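Local coordinates for protein peptidyl tryptophan dihydroxylase (Pseudomonas putida, PDB 7CTQ) that probably catalyses the FAD-dependent dihydroxylation of a peptidyl tryptophan, a step essential for biogenesis of the tryptophylquinone cofactor of quinohemoprotein amine dehydrogenase, at residues A149-R152 against L153-P156; V377-A380 against D381-L384. One frame throughout, in Å; residues are numbered along the deposited sequence.

In the fold
Both interactions are local surface contacts within one continuous run of chain, and helix 299-327 connects them. Interaction 1 (149-156) leans on it through Leu-153, which touches Phe-314 and Leu-315, and through Arg-152, paired with Glu-311; interaction 2 (377-384) reaches Gln-308 and Gln-312 of the same helix with Pro-383 and Leu-384. Their centres lie 24 Å apart and their nearest atoms about 10 Å, so they do not touch. Interaction 1 is near the cofactor, with the Arg-154 side chain about 11 Å from the bound FAD, too far for direct contact. Interaction 2 turns the chain after strand 370-378, beside the C-terminal helix 416-428.

Interaction 1: A149-R152 against L153-P156; sequences AADR and LRGP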
ATOM      1  N   ALA A 149     -15.655   0.901   7.460  1.00 67.05           N
ATOM      2  CA  ALA A 149     -15.835  -0.233   8.350  1.00 67.08           C
ATOM      3  C   ALA A 149     -15.071   0.018   9.646  1.00 61.15           C
ATOM      4  O   ALA A 149     -14.324   0.989   9.775  1.00 59.24           O
ATOM      5  CB  ALA A 149     -15.357  -1.523   7.678  1.00 64.68           C
ATOM      6  N   ALA A 150     -15.266  -0.867  10.619  1.00 65.98           N
ATOM      7  CA  ALA A 150     -14.439  -0.792  11.816  1.00 63.10           C
ATOM      8  C   ALA A 150     -12.977  -1.012  11.441  1.00 55.07           C
ATOM      9  O   ALA A 150     -12.659  -1.633  10.424  1.00 56.42           O
ATOM     10  CB  ALA A 150     -14.882  -1.818  12.863  1.00 48.13           C
ATOM     11  N   ASP A 151     -12.083  -0.466  12.256  1.00 45.79           N
ATOM     12  CA  ASP A 151     -10.651  -0.617  12.050  1.00 38.97           C
ATOM     13  C   ASP A 151     -10.117  -1.756  12.907  1.00 40.69           C
ATOM     14  O   ASP A 151     -10.532  -1.928  14.058  1.00 41.93           O
ATOM     15  CB  ASP A 151      -9.910   0.673  12.399  1.00 37.39           C
ATOM     16  CG  ASP A 151     -10.462   1.882  11.663  1.00 44.15           C
ATOM     17  OD1 ASP A 151     -11.056   1.710  10.569  1.00 43.26           O
ATOM     18  OD2 ASP A 151     -10.286   2.998  12.189  1.00 44.29           O
ATOM     19  N   ARG A 152      -9.205  -2.542  12.326  1.00 43.19           N
ATOM     20  CA  ARG A 152      -8.404  -3.476  13.115  1.00 35.59           C
ATOM     21  C   ARG A 152      -7.312  -2.746  13.889  1.00 34.65           C
ATOM     22  O   ARG A 152      -7.064  -3.055  15.057  1.00 32.04           O
ATOM     23  CB  ARG A 152      -7.792  -4.532  12.208  1.00 34.74           C
ATOM     24  CG  ARG A 152      -7.016  -5.595  12.939  1.00 36.85           C
ATOM     25  CD  ARG A 152      -7.263  -6.948  12.298  1.00 47.60           C
ATOM     26  NE  ARG A 152      -6.695  -8.055  13.076  1.00 54.44           N
ATOM     27  CZ  ARG A 152      -7.351  -8.746  14.007  1.00 45.49           C
ATOM     28  NH1 ARG A 152      -8.616  -8.463  14.299  1.00 40.50           N
ATOM     29  NH2 ARG A 152      -6.732  -9.726  14.649  1.00 43.17           N
ATOM     30  N   LEU A 153      -6.648  -1.786  13.251  1.00 30.82           N
ATOM     31  CA  LEU A 153      -5.689  -0.908  13.911  1.00 26.16           C
ATOM     32  C   LEU A 153      -5.815   0.488  13.331  1.00 32.76           C
ATOM     33  O   LEU A 153      -6.134   0.655  12.150  1.00 27.92           O
ATOM     34  CB  LEU A 153      -4.248  -1.373  13.716  1.00 25.49           C
ATOM     35  CG  LEU A 153      -3.893  -2.662  14.429  1.00 40.77           C
ATOM     36  CD1 LEU A 153      -2.597  -3.195  13.843  1.00 36.33           C
ATOM     37  CD2 LEU A 153      -3.776  -2.381  15.920  1.00 35.89           C
ATOM     38  N   ARG A 154      -5.520   1.484  14.161  1.00 27.14           N
ATOM     39  CA  ARG A 154      -5.587   2.880  13.756  1.00 32.11           C
ATOM     40  C   ARG A 154      -4.464   3.619  14.456  1.00 33.12           C
ATOM     41  O   ARG A 154      -4.351   3.551  15.683  1.00 34.82           O
ATOM     42  CB  ARG A 154      -6.940   3.501  14.104  1.00 30.19           C
ATOM     43  CG  ARG A 154      -7.198   4.802  13.368  1.00 35.76           C
ATOM     44  CD  ARG A 154      -8.603   5.337  13.593  1.00 40.90           C
ATOM     45  NE  ARG A 154      -8.781   6.546  12.796  1.00 32.94           N
ATOM     46  CZ  ARG A 154      -9.353   6.580  11.599  1.00 34.80           C
ATOM     47  NH1 ARG A 154      -9.439   7.735  10.944  1.00 39.72           N
ATOM     48  NH2 ARG A 154      -9.862   5.476  11.070  1.00 35.94           N
ATOM     49  N   GLY A 155      -3.615   4.283  13.681  1.00 34.16           N
ATOM     50  CA  GLY A 155      -2.510   5.016  14.248  1.00 31.83           C
ATOM     51  C   GLY A 155      -2.911   6.416  14.654  1.00 36.33           C
ATOM     52  O   GLY A 155      -4.087   6.789  14.600  1.00 31.99           O
ATOM     53  N   PRO A 156      -1.930   7.218  15.061  1.00 33.01           N
ATOM     54  CA  PRO A 156      -2.205   8.613  15.436  1.00 39.34           C
ATOM     55  C   PRO A 156      -2.984   9.312  14.339  1.00 37.22           C
ATOM     56  O   PRO A 156      -2.599   9.264  13.173  1.00 32.40           O
ATOM     57  CB  PRO A 156      -0.807   9.220  15.596  1.00 33.17           C
ATOM     58  CG  PRO A 156       0.111   8.047  15.777  1.00 41.49           C
ATOM     59  CD  PRO A 156      -0.491   6.925  14.998  1.00 39.37           C
TER
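Asp-151 and Arg-154, three residues apart, join in a salt bridge on one side of a bulged edge strand. Arg-154 NH2 donates to Asp-151 OD2 over 2.8 Å with an N-H...O angle of 160°. The oxygen is met on its syn side, somewhat out of the carboxylate plane, but lies close to the guanidinium plane, and the two flat groups are only 17° apart. An extended chain from CG to NE carries the Arg-154 guanidinium to the acid and leaves CD 3.2 Å from Asp-151 OD2, so this is the tight part of the contact, although it lies at the surface. NH1 turns to a second acid, Glu-157, which would help fix the guanidinium's rotation. The looser side is Arg-152, whose chain bends at chi2 (141°) and leads its end off to a salt bridge with Glu-311. Leu-153 turns its branched end away from the Asp-151 to Arg-154 pair. Strand 153-154 borders a small antiparallel sheet beside strand 247-249, where Arg-152 and Leu-153 both face Leu-248 in a classic beta bulge and Asp-151 and Arg-154 both touch Ile-247, while Leu-153 packs on helix 299-327.

Interaction 2: V377-A380 against D381-L384; sequences VVTA and DQPL
With chi1 at 75°, Thr-379 sets OG1 between its own backbone N and carbonyl carbon, facing the Gln-382 amide, while Gln-382 swings CG beside its own backbone N and brings it alongside the same hydroxyl. Gln-382 N donates to Thr-379 OG1 over 2.9 Å, and Gln-382 CG packs 3.5 Å from that oxygen. The same amide also makes a weak bond to Thr-379 O, 3.2 Å away and poorly aligned at 125°, so side chain and main chain of Thr-379 share one N-H. In return Thr-379 N donates to Gln-382 O at 3.2 Å; the bond is nearly straight (167°), though the donor sits above the carbonyl plane. Thr-379 and Gln-382 thereby close a type I beta turn, with Ala-380 and Asp-381 at its corners in the expected helical backbone region. Beyond it, Val-378 lays CG1 3.7 Å from Pro-383 O, a carbonyl that Arg-363 binds. Pro-383 cannot offer an N-H to the nearby Thr-379 O. Trp-425 of helix 416-428 touches the buried Thr-379, whose hydroxyl has a further, weak hydrogen bond to Gln-429. Between the two segments, reversal of the chain after strand 370-378 is therefore held chiefly by main-chain and hydroxyl hydrogen bonds, with the threonine oxygen serving both the turn and the C-terminal region.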
ATOM      1  N   VAL A 377       6.878 -23.929   9.384  1.00 28.82           N
ATOM      2  CA  VAL A 377       7.676 -23.628  10.570  1.00 26.44           C
ATOM      3  C   VAL A 377       7.490 -22.152  10.907  1.00 29.70           C
ATOM      4  O   VAL A 377       7.825 -21.284  10.098  1.00 31.25           O
ATOM      5  CB  VAL A 377       9.151 -23.973  10.357  1.00 28.71           C
ATOM      6  CG1 VAL A 377       9.941 -23.616  11.620  1.00 26.97           C
ATOM      7  CG2 VAL A 377       9.286 -25.464  10.007  1.00 31.32           C
ATOM      8  N   VAL A 378       6.912 -21.876  12.088  1.00 26.31           N
ATOM      9  CA  VAL A 378       6.631 -20.517  12.538  1.00 28.23           C
ATOM     10  C   VAL A 378       7.808 -20.051  13.384  1.00 30.47           C
ATOM     11  O   VAL A 378       8.232 -20.753  14.309  1.00 31.97           O
ATOM     12  CB  VAL A 378       5.320 -20.458  13.339  1.00 30.07           C
ATOM     13  CG1 VAL A 378       5.111 -19.067  13.984  1.00 34.35           C
ATOM     14  CG2 VAL A 378       4.129 -20.822  12.434  1.00 32.59           C
ATOM     15  N   THR A 379       8.347 -18.884  13.048  1.00 32.71           N
ATOM     16  CA  THR A 379       9.517 -18.333  13.714  1.00 31.18           C
ATOM     17  C   THR A 379       9.255 -16.884  14.111  1.00 38.99           C
ATOM     18  O   THR A 379       8.282 -16.254  13.676  1.00 31.56           O
ATOM     19  CB  THR A 379      10.758 -18.382  12.810  1.00 35.42           C
ATOM     20  OG1 THR A 379      10.655 -17.355  11.816  1.00 35.59           O
ATOM     21  CG2 THR A 379      10.926 -19.750  12.140  1.00 32.99           C
ATOM     22  N   ALA A 380      10.171 -16.347  14.923  1.00 33.84           N
ATOM     23  CA  ALA A 380      10.096 -14.942  15.304  1.00 38.33           C
ATOM     24  C   ALA A 380      10.065 -14.033  14.076  1.00 32.84           C
ATOM     25  O   ALA A 380       9.274 -13.085  14.016  1.00 38.96           O
ATOM     26  CB  ALA A 380      11.284 -14.591  16.211  1.00 40.60           C
ATOM     27  N   ASP A 381      10.910 -14.317  13.078  1.00 33.99           N
ATOM     28  CA  ASP A 381      11.005 -13.461  11.903  1.00 39.87           C
ATOM     29  C   ASP A 381       9.900 -13.729  10.894  1.00 43.70           C
ATOM     30  O   ASP A 381       9.601 -12.848  10.081  1.00 34.04           O
ATOM     31  CB  ASP A 381      12.369 -13.630  11.226  1.00 47.24           C
ATOM     32  CG  ASP A 381      12.537 -12.734  10.008  1.00 65.31           C
ATOM     33  OD1 ASP A 381      12.300 -11.509  10.133  1.00 59.52           O
ATOM     34  OD2 ASP A 381      12.894 -13.260   8.925  1.00 66.27           O
ATOM     35  N   GLN A 382       9.287 -14.912  10.931  1.00 35.48           N
ATOM     36  CA  GLN A 382       8.193 -15.274  10.026  1.00 33.57           C
ATOM     37  C   GLN A 382       6.989 -15.727  10.846  1.00 30.36           C
ATOM     38  O   GLN A 382       6.755 -16.932  11.010  1.00 35.43           O
ATOM     39  CB  GLN A 382       8.642 -16.362   9.049  1.00 39.09           C
ATOM     40  CG  GLN A 382      10.088 -16.225   8.582  1.00 41.62           C
ATOM     41  CD  GLN A 382      10.195 -15.501   7.254  1.00 49.48           C
ATOM     42  OE1 GLN A 382       9.192 -15.266   6.585  1.00 54.69           O
ATOM     43  NE2 GLN A 382      11.415 -15.127   6.872  1.00 61.27           N
ATOM     44  N   PRO A 383       6.212 -14.787  11.391  1.00 31.16           N
ATOM     45  CA  PRO A 383       5.010 -15.175  12.152  1.00 34.40           C
ATOM     46  C   PRO A 383       4.008 -15.985  11.329  1.00 28.74           C
ATOM     47  O   PRO A 383       3.166 -16.675  11.910  1.00 33.56           O
ATOM     48  CB  PRO A 383       4.396 -13.827  12.571  1.00 35.42           C
ATOM     49  CG  PRO A 383       5.351 -12.772  12.143  1.00 39.78           C
ATOM     50  CD  PRO A 383       6.260 -13.342  11.116  1.00 38.14           C
ATOM     51  N   LEU A 384       4.062 -15.904  10.003  1.00 30.73           N
ATOM     52  CA  LEU A 384       3.104 -16.593   9.147  1.00 37.43           C
ATOM     53  C   LEU A 384       3.641 -17.929   8.658  1.00 33.94           C
ATOM     54  O   LEU A 384       2.916 -18.680   7.998  1.00 33.10           O
ATOM     55  CB  LEU A 384       2.714 -15.687   7.964  1.00 32.20           C
ATOM     56  CG  LEU A 384       2.034 -14.360   8.362  1.00 30.65           C
ATOM     57  CD1 LEU A 384       1.324 -13.679   7.189  1.00 35.89           C
ATOM     58  CD2 LEU A 384       1.057 -14.523   9.518  1.00 31.68           C
TER